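Local coordinates for hypothetical protein aq_1447 (Aquifex aeolicus, PDB 1YVU) that uses short single-stranded DNA guides to bind complementary RNA targets and cleaves the RNA with the help of divalent metal ions, at residues S592-E597 and Y647-V652; L6-R11 and H156-F161; G194-V199 and F240-E245. One frame throughout, in Å; residues are numbered along the deposited sequence.

Contact 1 of 3, residues S592-E597 and Y647-V652; sequences SLELLE and YGELPV
Glu594 reaches from its strand to the loop at 649-650 and takes two backbone N-H groups with one carboxylate. Its CB starts away from that loop. CG lies beside the backbone N (chi1 -54°), and a bend at chi2 (-80°) brings CD round to the loop. There OE1 accepts Leu650 N at 3.1 Å, and OE2 accepts Glu649 N at 3.0 Å. Both N-H groups come from the syn side, the one on OE2 clearly tilted out of the carboxylate plane. OE1 also lies 3.3 Å from Gly648 CA. CB and CG of Leu650 pack against the carboxylate.

Next to this grip, Leu595 N gives a hydrogen bond to Tyr647 O (2.7 Å). CB of Tyr647 rests on Leu595 CD1 at 3.9 Å. The tyrosine CD2 lies near Leu593 O. Replacing Glu594 by an alanine would probably leave both loop N-H groups without their acceptor and let the turn before helix 652-661 shift. Lys565 adds a long, weak ion pair to OE2. The two bound N-H groups are likely to steady this buried carboxylate, as the PIWI box loop is tied to the RNase H-like core.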
ATOM      1  N   SER A 592     -11.316  20.596  16.279  1.00 30.06           N
ATOM      2  CA  SER A 592     -10.777  21.184  15.041  1.00 29.46           C
ATOM      3  C   SER A 592     -10.010  20.032  14.326  1.00 27.94           C
ATOM      4  O   SER A 592      -8.930  19.596  14.750  1.00 20.61           O
ATOM      5  CB  SER A 592      -9.884  22.414  15.320  1.00 25.43           C
ATOM      6  OG  SER A 592      -9.475  23.055  14.115  1.00 15.35           O
ATOM      7  N   LEU A 593     -10.660  19.493  13.296  1.00 26.15           N
ATOM      8  CA  LEU A 593     -10.153  18.392  12.511  1.00 22.85           C
ATOM      9  C   LEU A 593      -9.284  18.707  11.316  1.00 27.96           C
ATOM     10  O   LEU A 593      -9.516  19.680  10.590  1.00 34.58           O
ATOM     11  CB  LEU A 593     -11.307  17.553  12.016  1.00 24.56           C
ATOM     12  CG  LEU A 593     -11.519  16.181  12.653  1.00 31.63           C
ATOM     13  CD1 LEU A 593     -11.837  16.272  14.129  1.00 24.68           C
ATOM     14  CD2 LEU A 593     -12.675  15.544  11.935  1.00 25.16           C
ATOM     15  N   GLU A 594      -8.278  17.847  11.141  1.00 28.73           N
ATOM     16  CA  GLU A 594      -7.318  17.864  10.041  1.00 24.18           C
ATOM     17  C   GLU A 594      -7.267  16.403   9.599  1.00 22.72           C
ATOM     18  O   GLU A 594      -6.929  15.516  10.398  1.00 18.47           O
ATOM     19  CB  GLU A 594      -5.916  18.268  10.494  1.00 21.71           C
ATOM     20  CG  GLU A 594      -5.772  19.569  11.257  1.00 27.07           C
ATOM     21  CD  GLU A 594      -5.767  20.830  10.395  1.00 38.50           C
ATOM     22  OE1 GLU A 594      -5.160  20.835   9.292  1.00 31.39           O
ATOM     23  OE2 GLU A 594      -6.334  21.847  10.864  1.00 35.55           O
ATOM     24  N   LEU A 595      -7.693  16.157   8.361  1.00 14.50           N
ATOM     25  CA  LEU A 595      -7.706  14.815   7.786  1.00 19.82           C
ATOM     26  C   LEU A 595      -6.667  14.609   6.713  1.00 18.78           C
ATOM     27  O   LEU A 595      -6.614  15.348   5.714  1.00 16.70           O
ATOM     28  CB  LEU A 595      -9.069  14.464   7.187  1.00 24.55           C
ATOM     29  CG  LEU A 595     -10.291  14.456   8.100  1.00 29.34           C
ATOM     30  CD1 LEU A 595     -11.519  14.070   7.281  1.00 30.40           C
ATOM     31  CD2 LEU A 595     -10.087  13.528   9.287  1.00 26.03           C
ATOM     32  N   LEU A 596      -5.816  13.615   6.935  1.00 12.55           N
ATOM     33  CA  LEU A 596      -4.784  13.282   5.973  1.00 16.54           C
ATOM     34  C   LEU A 596      -4.888  11.844   5.522  1.00 19.80           C
ATOM     35  O   LEU A 596      -5.206  10.957   6.314  1.00 21.19           O
ATOM     36  CB  LEU A 596      -3.382  13.501   6.540  1.00 16.40           C
ATOM     37  CG  LEU A 596      -3.031  14.831   7.197  1.00 15.31           C
ATOM     38  CD1 LEU A 596      -1.580  14.860   7.454  1.00 16.17           C
ATOM     39  CD2 LEU A 596      -3.378  15.951   6.307  1.00 14.14           C
ATOM     40  N   GLU A 597      -4.673  11.645   4.227  1.00 17.82           N
ATOM     41  CA  GLU A 597      -4.643  10.333   3.584  1.00 20.40           C
ATOM     42  C   GLU A 597      -3.130  10.091   3.451  1.00 22.68           C
ATOM     43  O   GLU A 597      -2.382  11.051   3.209  1.00 20.16           O
ATOM     44  CB  GLU A 597      -5.176  10.437   2.155  1.00 20.10           C
ATOM     45  CG  GLU A 597      -6.647  10.189   1.879  1.00 28.61           C
ATOM     46  CD  GLU A 597      -6.969  10.334   0.363  1.00 34.07           C
ATOM     47  OE1 GLU A 597      -6.031  10.621  -0.424  1.00 34.53           O
ATOM     48  OE2 GLU A 597      -8.154  10.165  -0.051  1.00 36.69           O
ATOM     49  N   TYR A 647      -9.172  17.350   4.424  1.00 25.71           N
ATOM     50  CA  TYR A 647      -9.848  18.373   5.206  1.00 32.53           C
ATOM     51  C   TYR A 647      -8.764  18.920   6.121  1.00 35.45           C
ATOM     52  O   TYR A 647      -7.931  18.152   6.615  1.00 38.41           O
ATOM     53  CB  TYR A 647     -10.991  17.735   6.005  1.00 35.52           C
ATOM     54  CG  TYR A 647     -11.959  18.674   6.698  1.00 32.54           C
ATOM     55  CD1 TYR A 647     -12.990  19.328   5.972  1.00 33.99           C
ATOM     56  CD2 TYR A 647     -11.882  18.883   8.094  1.00 38.58           C
ATOM     57  CE1 TYR A 647     -13.935  20.177   6.638  1.00 41.87           C
ATOM     58  CE2 TYR A 647     -12.810  19.730   8.769  1.00 44.48           C
ATOM     59  CZ  TYR A 647     -13.832  20.373   8.038  1.00 40.04           C
ATOM     60  OH  TYR A 647     -14.707  21.205   8.706  1.00 41.00           O
ATOM     61  N   GLY A 648      -8.731  20.243   6.287  1.00 29.44           N
ATOM     62  CA  GLY A 648      -7.716  20.859   7.127  1.00 30.39           C
ATOM     63  C   GLY A 648      -7.565  22.364   7.051  1.00 28.83           C
ATOM     64  O   GLY A 648      -7.703  22.980   5.999  1.00 31.48           O
ATOM     65  N   GLU A 649      -7.192  22.933   8.191  1.00 33.95           N
ATOM     66  CA  GLU A 649      -7.009  24.369   8.398  1.00 34.61           C
ATOM     67  C   GLU A 649      -5.532  24.732   8.241  1.00 42.68           C
ATOM     68  O   GLU A 649      -5.207  25.860   7.845  1.00 40.89           O
ATOM     69  CB  GLU A 649      -7.514  24.656   9.814  1.00 36.57           C
ATOM     70  CG  GLU A 649      -7.374  26.009  10.435  1.00 29.72           C
ATOM     71  CD  GLU A 649      -7.621  25.899  11.934  1.00 36.04           C
ATOM     72  OE1 GLU A 649      -6.671  26.142  12.701  1.00 39.97           O
ATOM     73  OE2 GLU A 649      -8.747  25.533  12.348  1.00 40.39           O
ATOM     74  N   LEU A 650      -4.658  23.758   8.546  1.00 42.06           N
ATOM     75  CA  LEU A 650      -3.191  23.905   8.475  1.00 39.51           C
ATOM     76  C   LEU A 650      -2.620  23.609   7.086  1.00 39.46           C
ATOM     77  O   LEU A 650      -3.192  22.834   6.338  1.00 36.85           O
ATOM     78  CB  LEU A 650      -2.504  22.980   9.501  1.00 45.47           C
ATOM     79  CG  LEU A 650      -2.780  23.111  11.008  1.00 40.15           C
ATOM     80  CD1 LEU A 650      -2.023  22.040  11.765  1.00 37.93           C
ATOM     81  CD2 LEU A 650      -2.420  24.484  11.554  1.00 48.38           C
ATOM     82  N   PRO A 651      -1.508  24.256   6.705  1.00 41.50           N
ATOM     83  CA  PRO A 651      -0.915  23.999   5.380  1.00 45.48           C
ATOM     84  C   PRO A 651      -0.248  22.619   5.304  1.00 42.14           C
ATOM     85  O   PRO A 651       0.225  22.133   6.331  1.00 37.81           O
ATOM     86  CB  PRO A 651       0.148  25.097   5.272  1.00 50.44           C
ATOM     87  CG  PRO A 651      -0.433  26.210   6.097  1.00 49.07           C
ATOM     88  CD  PRO A 651      -0.921  25.470   7.304  1.00 38.32           C
ATOM     89  N   VAL A 652      -0.164  22.023   4.103  1.00 39.63           N
ATOM     90  CA  VAL A 652       0.476  20.698   3.937  1.00 30.84           C
ATOM     91  C   VAL A 652       1.909  20.637   4.374  1.00 28.94           C
ATOM     92  O   VAL A 652       2.323  19.652   4.946  1.00 37.76           O
ATOM     93  CB  VAL A 652       0.504  20.147   2.513  1.00 28.43           C
ATOM     94  CG1 VAL A 652      -0.486  19.043   2.347  1.00 21.46           C
ATOM     95  CG2 VAL A 652       0.358  21.219   1.528  1.00 28.70           C
TER

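Contact 2 of 3, residues L6-R11 and H156-F161; sequences LLNLYR and HLDLKF
Leu9 and His156 face each other as an antiparallel, non-hydrogen-bonded pair, with their CA atoms 4.8 Å apart. The backbone bond beside them runs from Leu157 N to Asn8 O at 3.1 Å, with an N-H...O angle of 163°. The same oxygen also receives a CA-H...O contact from His156 CA at 3.3 Å. One carbonyl of Asn8 thus meets two neighbouring groups of strand 153-165.

The apolar part is small: Leu9 CD2 touches His156 CB at 4.0 Å. Asn8 CB instead makes van der Waals contacts with polar atoms. CG of His156 lies anti to the backbone N (chi1 165°), and ND1 of the ring comes 3.8 Å from Asn8 CB. CB of Asn8 also lies 3.4 Å from Leu157 O.

A further hydrogen bond lies within strand 153-165. Asp158 OD1 accepts Leu159 N at 2.8 Å on the anti side of the carboxylate. The same oxygen forms a salt bridge with Arg605, and His156 NE2 is bonded to Asn602 O, so this strand is tied to the PIWI domain at two points.

The pairing joins the N-terminal domain to linker L1. Strand 153-165 lies between strands 134-147 and 9-14 in an antiparallel sheet. Helix 280-299 of linker L2 packs against the contact, with Ile287 touching Asn8 and Tyr10, and Leu291 touching Leu157.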
ATOM      1  N   LEU A   6      15.049  14.588  -9.448  1.00 32.85           N
ATOM      2  CA  LEU A   6      14.097  14.357 -10.530  1.00 24.55           C
ATOM      3  C   LEU A   6      12.986  13.384 -10.178  1.00 20.74           C
ATOM      4  O   LEU A   6      13.167  12.537  -9.315  1.00 15.79           O
ATOM      5  CB  LEU A   6      14.819  13.834 -11.773  1.00 18.63           C
ATOM      6  CG  LEU A   6      15.970  14.602 -12.390  1.00 13.14           C
ATOM      7  CD1 LEU A   6      16.293  13.962 -13.725  1.00 18.48           C
ATOM      8  CD2 LEU A   6      15.578  16.004 -12.604  1.00  9.30           C
ATOM      9  N   LEU A   7      11.837  13.534 -10.854  1.00 20.80           N
ATOM     10  CA  LEU A   7      10.662  12.680 -10.674  1.00 11.91           C
ATOM     11  C   LEU A   7      10.028  12.290 -12.014  1.00 14.09           C
ATOM     12  O   LEU A   7      10.074  13.074 -12.981  1.00 16.65           O
ATOM     13  CB  LEU A   7       9.560  13.380  -9.877  1.00  9.85           C
ATOM     14  CG  LEU A   7       9.620  13.773  -8.403  1.00  5.25           C
ATOM     15  CD1 LEU A   7       9.798  15.274  -8.313  1.00 13.66           C
ATOM     16  CD2 LEU A   7       8.368  13.401  -7.669  1.00  4.55           C
ATOM     17  N   ASN A   8       9.266  11.178 -11.957  1.00 19.79           N
ATOM     18  CA  ASN A   8       8.477  10.542 -13.038  1.00 15.86           C
ATOM     19  C   ASN A   8       7.397  11.452 -13.573  1.00 16.64           C
ATOM     20  O   ASN A   8       6.365  10.949 -14.057  1.00 16.90           O
ATOM     21  CB  ASN A   8       7.630   9.400 -12.462  1.00 26.26           C
ATOM     22  CG  ASN A   8       8.413   8.259 -11.979  1.00 16.94           C
ATOM     23  OD1 ASN A   8       8.683   7.324 -12.723  1.00 17.79           O
ATOM     24  ND2 ASN A   8       8.727   8.279 -10.703  1.00 20.27           N
ATOM     25  N   LEU A   9       7.535  12.760 -13.366  1.00 16.13           N
ATOM     26  CA  LEU A   9       6.510  13.720 -13.789  1.00 13.86           C
ATOM     27  C   LEU A   9       6.932  14.565 -14.953  1.00 15.44           C
ATOM     28  O   LEU A   9       8.001  15.130 -14.928  1.00 21.22           O
ATOM     29  CB  LEU A   9       6.105  14.603 -12.614  1.00 13.70           C
ATOM     30  CG  LEU A   9       5.645  13.863 -11.353  1.00  8.93           C
ATOM     31  CD1 LEU A   9       5.749  14.723 -10.138  1.00  5.40           C
ATOM     32  CD2 LEU A   9       4.267  13.351 -11.546  1.00  3.09           C
ATOM     33  N   TYR A  10       6.110  14.604 -15.993  1.00 16.58           N
ATOM     34  CA  TYR A  10       6.410  15.371 -17.193  1.00 20.26           C
ATOM     35  C   TYR A  10       5.186  16.165 -17.618  1.00 21.30           C
ATOM     36  O   TYR A  10       4.108  15.570 -17.769  1.00 20.47           O
ATOM     37  CB  TYR A  10       6.729  14.421 -18.344  1.00 27.39           C
ATOM     38  CG  TYR A  10       7.804  13.417 -18.076  1.00 21.53           C
ATOM     39  CD1 TYR A  10       7.497  12.158 -17.502  1.00 22.97           C
ATOM     40  CD2 TYR A  10       9.145  13.732 -18.339  1.00 25.01           C
ATOM     41  CE1 TYR A  10       8.537  11.235 -17.175  1.00 31.46           C
ATOM     42  CE2 TYR A  10      10.183  12.827 -18.039  1.00 28.56           C
ATOM     43  CZ  TYR A  10       9.878  11.586 -17.444  1.00 33.03           C
ATOM     44  OH  TYR A  10      10.908  10.756 -17.064  1.00 32.99           O
ATOM     45  N   ARG A  11       5.374  17.462 -17.929  1.00 19.92           N
ATOM     46  CA  ARG A  11       4.282  18.344 -18.374  1.00 11.39           C
ATOM     47  C   ARG A  11       3.696  17.787 -19.631  1.00  8.82           C
ATOM     48  O   ARG A  11       4.414  17.489 -20.560  1.00 11.73           O
ATOM     49  CB  ARG A  11       4.733  19.781 -18.637  1.00 13.70           C
ATOM     50  CG  ARG A  11       5.020  20.536 -17.373  1.00 24.43           C
ATOM     51  CD  ARG A  11       5.137  22.051 -17.535  1.00 44.12           C
ATOM     52  NE  ARG A  11       5.235  22.694 -16.213  1.00 54.47           N
ATOM     53  CZ  ARG A  11       5.758  23.897 -15.966  1.00 61.22           C
ATOM     54  NH1 ARG A  11       6.246  24.639 -16.956  1.00 63.92           N
ATOM     55  NH2 ARG A  11       5.811  24.348 -14.712  1.00 58.43           N
ATOM     56  N   HIS A 156       2.378  11.198 -15.041  1.00 25.24           N
ATOM     57  CA  HIS A 156       3.072  10.380 -14.086  1.00 27.72           C
ATOM     58  C   HIS A 156       3.202   9.055 -14.836  1.00 33.78           C
ATOM     59  O   HIS A 156       2.185   8.419 -15.177  1.00 31.69           O
ATOM     60  CB  HIS A 156       2.236  10.207 -12.824  1.00 21.11           C
ATOM     61  CG  HIS A 156       2.709   9.112 -11.925  1.00 27.98           C
ATOM     62  ND1 HIS A 156       3.957   8.539 -12.046  1.00 25.40           N
ATOM     63  CD2 HIS A 156       2.074   8.433 -10.941  1.00 29.82           C
ATOM     64  CE1 HIS A 156       4.069   7.541 -11.185  1.00 30.03           C
ATOM     65  NE2 HIS A 156       2.943   7.460 -10.501  1.00 38.35           N
ATOM     66  N   LEU A 157       4.455   8.684 -15.112  1.00 34.65           N
ATOM     67  CA  LEU A 157       4.751   7.451 -15.819  1.00 35.85           C
ATOM     68  C   LEU A 157       5.793   6.591 -15.117  1.00 34.24           C
ATOM     69  O   LEU A 157       6.892   7.045 -14.800  1.00 35.39           O
ATOM     70  CB  LEU A 157       5.168   7.773 -17.251  1.00 34.06           C
ATOM     71  CG  LEU A 157       5.657   6.726 -18.256  1.00 32.09           C
ATOM     72  CD1 LEU A 157       4.810   5.480 -18.314  1.00 32.55           C
ATOM     73  CD2 LEU A 157       5.650   7.400 -19.594  1.00 37.66           C
ATOM     74  N   ASP A 158       5.436   5.332 -14.910  1.00 37.46           N
ATOM     75  CA  ASP A 158       6.322   4.392 -14.255  1.00 39.80           C
ATOM     76  C   ASP A 158       6.345   3.064 -15.002  1.00 42.03           C
ATOM     77  O   ASP A 158       5.519   2.811 -15.891  1.00 41.27           O
ATOM     78  CB  ASP A 158       5.878   4.169 -12.797  1.00 42.06           C
ATOM     79  CG  ASP A 158       7.052   3.954 -11.832  1.00 40.63           C
ATOM     80  OD1 ASP A 158       8.113   3.412 -12.237  1.00 27.63           O
ATOM     81  OD2 ASP A 158       6.890   4.339 -10.654  1.00 44.26           O
ATOM     82  N   LEU A 159       7.313   2.234 -14.601  1.00 38.94           N
ATOM     83  CA  LEU A 159       7.547   0.898 -15.132  1.00 39.42           C
ATOM     84  C   LEU A 159       7.827  -0.036 -13.965  1.00 37.65           C
ATOM     85  O   LEU A 159       8.806   0.128 -13.236  1.00 32.96           O
ATOM     86  CB  LEU A 159       8.741   0.898 -16.088  1.00 36.59           C
ATOM     87  CG  LEU A 159       9.006  -0.447 -16.746  1.00 35.99           C
ATOM     88  CD1 LEU A 159       8.033  -0.682 -17.878  1.00 43.29           C
ATOM     89  CD2 LEU A 159      10.399  -0.459 -17.259  1.00 39.89           C
ATOM     90  N   LYS A 160       6.923  -0.975 -13.745  1.00 36.96           N
ATOM     91  CA  LYS A 160       7.106  -1.932 -12.669  1.00 49.02           C
ATOM     92  C   LYS A 160       7.130  -3.343 -13.259  1.00 44.35           C
ATOM     93  O   LYS A 160       6.871  -3.505 -14.448  1.00 44.89           O
ATOM     94  CB  LYS A 160       6.020  -1.714 -11.603  1.00 55.52           C
ATOM     95  CG  LYS A 160       6.206  -0.363 -10.865  1.00 70.15           C
ATOM     96  CD  LYS A 160       5.074   0.050  -9.922  1.00 76.90           C
ATOM     97  CE  LYS A 160       5.381   1.439  -9.330  1.00 78.87           C
ATOM     98  NZ  LYS A 160       4.383   1.920  -8.341  1.00 69.28           N
ATOM     99  N   PHE A 161       7.565  -4.336 -12.480  1.00 43.01           N
ATOM    100  CA  PHE A 161       7.623  -5.730 -12.950  1.00 42.49           C
ATOM    101  C   PHE A 161       6.716  -6.657 -12.180  1.00 41.60           C
ATOM    102  O   PHE A 161       6.910  -6.898 -10.995  1.00 39.58           O
ATOM    103  CB  PHE A 161       9.049  -6.290 -12.938  1.00 43.89           C
ATOM    104  CG  PHE A 161       9.945  -5.688 -13.976  1.00 51.22           C
ATOM    105  CD1 PHE A 161      10.770  -4.593 -13.655  1.00 52.31           C
ATOM    106  CD2 PHE A 161       9.930  -6.163 -15.302  1.00 54.22           C
ATOM    107  CE1 PHE A 161      11.562  -3.970 -14.645  1.00 54.15           C
ATOM    108  CE2 PHE A 161      10.723  -5.544 -16.303  1.00 47.97           C
ATOM    109  CZ  PHE A 161      11.539  -4.442 -15.971  1.00 51.26           C
TER

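Contact 3 of 3, residues G194-V199 and F240-E245; sequences GRVQDV and FLVVLE
Val243 O is gripped by two successive N-H groups of the facing strand. Gln197 N donates at 3.0 Å, nearly in line with the C=O bond. Asp198 N adds a weak bond at 3.3 Å. Two residues facing one make this a classic beta bulge, and the register of the antiparallel pair slips by one residue there. Val243 N answers with a nearly straight bond to Asp198 O, 2.8 Å long at 177°. CB of Asp198 and CB of Val243 meet at 4.1 Å on the same face.

Valines pack on either side of the bulge in sequence, Val196 before it and Val199 after it. Val196 CG1 meets Val242 CG1 at 3.7 Å, the two side chains crossing at about a right angle. CG1 of Val199 lies anti to the backbone N (chi1 174°) and touches Phe240 CD2 at 4.1 Å. Its CG2 is near Val242 CG2. Helix 169-175 borders this patch, with Leu173 touching Val199 and Phe240.

At the other end Glu245, extended beyond CG, brings its carboxylate up to the backbone of Gly194 and Arg195. OE2 is 3.2 Å from Gly194 CA. CB and CG of Arg195 lie near OE1 of Glu245, while the guanidinium leads away towards Arg182 and Arg184. The glutamate carboxylate, near but not touching that positive cluster, may partly offset its charge within this PAZ domain sheet.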
ATOM      1  N   GLY A 194      -6.774  -9.130  -8.413  1.00 32.79           N
ATOM      2  CA  GLY A 194      -7.723  -9.414  -7.350  1.00 37.04           C
ATOM      3  C   GLY A 194      -7.379 -10.706  -6.633  1.00 38.73           C
ATOM      4  O   GLY A 194      -6.612 -11.514  -7.162  1.00 36.48           O
ATOM      5  N   ARG A 195      -7.909 -10.886  -5.421  1.00 45.33           N
ATOM      6  CA  ARG A 195      -7.652 -12.095  -4.625  1.00 50.57           C
ATOM      7  C   ARG A 195      -8.763 -13.096  -4.812  1.00 48.03           C
ATOM      8  O   ARG A 195      -9.929 -12.727  -4.783  1.00 48.05           O
ATOM      9  CB  ARG A 195      -7.517 -11.797  -3.125  1.00 55.30           C
ATOM     10  CG  ARG A 195      -6.308 -11.001  -2.696  1.00 69.69           C
ATOM     11  CD  ARG A 195      -6.026 -11.220  -1.220  1.00 71.15           C
ATOM     12  NE  ARG A 195      -5.043 -10.278  -0.684  1.00 79.56           N
ATOM     13  CZ  ARG A 195      -4.908  -9.979   0.610  1.00 82.76           C
ATOM     14  NH1 ARG A 195      -5.685 -10.552   1.530  1.00 90.77           N
ATOM     15  NH2 ARG A 195      -4.027  -9.059   0.986  1.00 90.14           N
ATOM     16  N   VAL A 196      -8.395 -14.371  -4.917  1.00 54.04           N
ATOM     17  CA  VAL A 196      -9.358 -15.461  -5.118  1.00 55.92           C
ATOM     18  C   VAL A 196     -10.281 -15.661  -3.918  1.00 62.48           C
ATOM     19  O   VAL A 196      -9.821 -15.777  -2.775  1.00 69.68           O
ATOM     20  CB  VAL A 196      -8.644 -16.806  -5.459  1.00 55.20           C
ATOM     21  CG1 VAL A 196      -9.648 -17.902  -5.716  1.00 52.34           C
ATOM     22  CG2 VAL A 196      -7.779 -16.655  -6.683  1.00 50.34           C
ATOM     23  N   GLN A 197     -11.583 -15.689  -4.206  1.00 65.87           N
ATOM     24  CA  GLN A 197     -12.611 -15.885  -3.190  1.00 72.36           C
ATOM     25  C   GLN A 197     -13.230 -17.290  -3.250  1.00 72.65           C
ATOM     26  O   GLN A 197     -13.247 -18.002  -2.232  1.00 70.57           O
ATOM     27  CB  GLN A 197     -13.703 -14.808  -3.311  1.00 79.35           C
ATOM     28  CG  GLN A 197     -14.726 -14.856  -2.166  1.00 89.88           C
ATOM     29  CD  GLN A 197     -15.782 -13.765  -2.197  1.00 94.91           C
ATOM     30  OE1 GLN A 197     -15.789 -12.859  -3.056  1.00 94.64           O
ATOM     31  NE2 GLN A 197     -16.690 -13.847  -1.235  1.00 94.91           N
ATOM     32  N   ASP A 198     -13.750 -17.655  -4.431  1.00 74.21           N
ATOM     33  CA  ASP A 198     -14.406 -18.953  -4.685  1.00 74.01           C
ATOM     34  C   ASP A 198     -13.991 -19.606  -6.006  1.00 69.81           C
ATOM     35  O   ASP A 198     -13.837 -18.924  -7.024  1.00 67.29           O
ATOM     36  CB  ASP A 198     -15.936 -18.785  -4.711  1.00 78.67           C
ATOM     37  CG  ASP A 198     -16.627 -19.291  -3.441  1.00 82.61           C
ATOM     38  OD1 ASP A 198     -15.974 -19.464  -2.382  1.00 78.03           O
ATOM     39  OD2 ASP A 198     -17.857 -19.506  -3.513  1.00 84.60           O
ATOM     40  N   VAL A 199     -13.818 -20.931  -5.966  1.00 66.04           N
ATOM     41  CA  VAL A 199     -13.468 -21.739  -7.136  1.00 56.71           C
ATOM     42  C   VAL A 199     -14.497 -22.856  -7.259  1.00 57.71           C
ATOM     43  O   VAL A 199     -14.872 -23.501  -6.261  1.00 58.32           O
ATOM     44  CB  VAL A 199     -12.020 -22.362  -7.055  1.00 55.17           C
ATOM     45  CG1 VAL A 199     -11.764 -23.316  -8.217  1.00 49.99           C
ATOM     46  CG2 VAL A 199     -10.964 -21.287  -7.129  1.00 53.49           C
ATOM     47  N   PHE A 240     -12.357 -24.547 -14.665  1.00 29.07           N
ATOM     48  CA  PHE A 240     -12.816 -23.911 -13.454  1.00 29.54           C
ATOM     49  C   PHE A 240     -13.114 -22.446 -13.703  1.00 29.55           C
ATOM     50  O   PHE A 240     -12.579 -21.802 -14.622  1.00 26.89           O
ATOM     51  CB  PHE A 240     -11.764 -23.982 -12.357  1.00 27.61           C
ATOM     52  CG  PHE A 240     -11.400 -25.363 -11.937  1.00 29.22           C
ATOM     53  CD1 PHE A 240     -10.129 -25.887 -12.244  1.00 27.53           C
ATOM     54  CD2 PHE A 240     -12.276 -26.119 -11.144  1.00 27.76           C
ATOM     55  CE1 PHE A 240      -9.713 -27.157 -11.753  1.00 32.24           C
ATOM     56  CE2 PHE A 240     -11.891 -27.389 -10.637  1.00 33.47           C
ATOM     57  CZ  PHE A 240     -10.599 -27.913 -10.942  1.00 36.29           C
ATOM     58  N   LEU A 241     -14.049 -21.946 -12.913  1.00 27.24           N
ATOM     59  CA  LEU A 241     -14.426 -20.556 -12.971  1.00 28.63           C
ATOM     60  C   LEU A 241     -14.098 -20.083 -11.593  1.00 30.14           C
ATOM     61  O   LEU A 241     -14.293 -20.799 -10.607  1.00 25.90           O
ATOM     62  CB  LEU A 241     -15.907 -20.358 -13.286  1.00 21.53           C
ATOM     63  CG  LEU A 241     -16.433 -21.010 -14.564  1.00 26.19           C
ATOM     64  CD1 LEU A 241     -17.870 -20.695 -14.775  1.00 25.07           C
ATOM     65  CD2 LEU A 241     -15.633 -20.574 -15.743  1.00 27.89           C
ATOM     66  N   VAL A 242     -13.463 -18.918 -11.573  1.00 31.68           N
ATOM     67  CA  VAL A 242     -12.983 -18.269 -10.363  1.00 36.26           C
ATOM     68  C   VAL A 242     -13.700 -16.951 -10.111  1.00 35.89           C
ATOM     69  O   VAL A 242     -13.778 -16.089 -10.996  1.00 38.25           O
ATOM     70  CB  VAL A 242     -11.456 -17.997 -10.487  1.00 34.45           C
ATOM     71  CG1 VAL A 242     -10.889 -17.446  -9.185  1.00 25.99           C
ATOM     72  CG2 VAL A 242     -10.700 -19.285 -10.931  1.00 30.50           C
ATOM     73  N   VAL A 243     -14.208 -16.805  -8.887  1.00 39.47           N
ATOM     74  CA  VAL A 243     -14.901 -15.585  -8.466  1.00 41.80           C
ATOM     75  C   VAL A 243     -13.919 -14.755  -7.629  1.00 42.07           C
ATOM     76  O   VAL A 243     -13.321 -15.253  -6.667  1.00 40.37           O
ATOM     77  CB  VAL A 243     -16.203 -15.881  -7.651  1.00 33.32           C
ATOM     78  CG1 VAL A 243     -17.014 -14.587  -7.452  1.00 27.38           C
ATOM     79  CG2 VAL A 243     -17.055 -16.916  -8.363  1.00 29.81           C
ATOM     80  N   LEU A 244     -13.719 -13.509  -8.042  1.00 49.06           N
ATOM     81  CA  LEU A 244     -12.808 -12.612  -7.352  1.00 56.47           C
ATOM     82  C   LEU A 244     -13.501 -11.668  -6.359  1.00 61.01           C
ATOM     83  O   LEU A 244     -14.730 -11.556  -6.360  1.00 62.68           O
ATOM     84  CB  LEU A 244     -11.933 -11.861  -8.363  1.00 59.70           C
ATOM     85  CG  LEU A 244     -11.117 -12.711  -9.361  1.00 57.85           C
ATOM     86  CD1 LEU A 244     -10.191 -11.822 -10.167  1.00 57.85           C
ATOM     87  CD2 LEU A 244     -10.287 -13.766  -8.663  1.00 54.03           C
ATOM     88  N   GLU A 245     -12.691 -11.021  -5.514  1.00 67.67           N
ATOM     89  CA  GLU A 245     -13.121 -10.125  -4.429  1.00 74.55           C
ATOM     90  C   GLU A 245     -14.332  -9.225  -4.588  1.00 76.56           C
ATOM     91  O   GLU A 245     -15.348  -9.397  -3.890  1.00 75.36           O
ATOM     92  CB  GLU A 245     -11.950  -9.288  -3.914  1.00 77.38           C
ATOM     93  CG  GLU A 245     -10.849  -8.960  -4.915  1.00 82.80           C
ATOM     94  CD  GLU A 245      -9.591  -8.411  -4.241  1.00 92.02           C
ATOM     95  OE1 GLU A 245      -9.296  -8.739  -3.055  1.00 86.76           O
ATOM     96  OE2 GLU A 245      -8.875  -7.655  -4.931  1.00 93.53           O
TER

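Along the chain the order is contact 2, then contact 3, then contact 1, each closing before the next begins. None touches another. The centres of contacts 1 and 2 are about 28 Å apart, those of contacts 2 and 3 about 32 Å, and those of contacts 1 and 3 about 39 Å. Contacts 1 and 3 lie on opposite sides of the chain's centre. Contact 1 belongs to the PIWI domain, contact 2 joins the N-terminal domain to linker L1, and contact 3 lies in the PAZ domain. Contacts 2 and 3 thus build the PAZ lobe, the first between its parts and the second within one domain. Contact 1 ties segments together within the PIWI lobe.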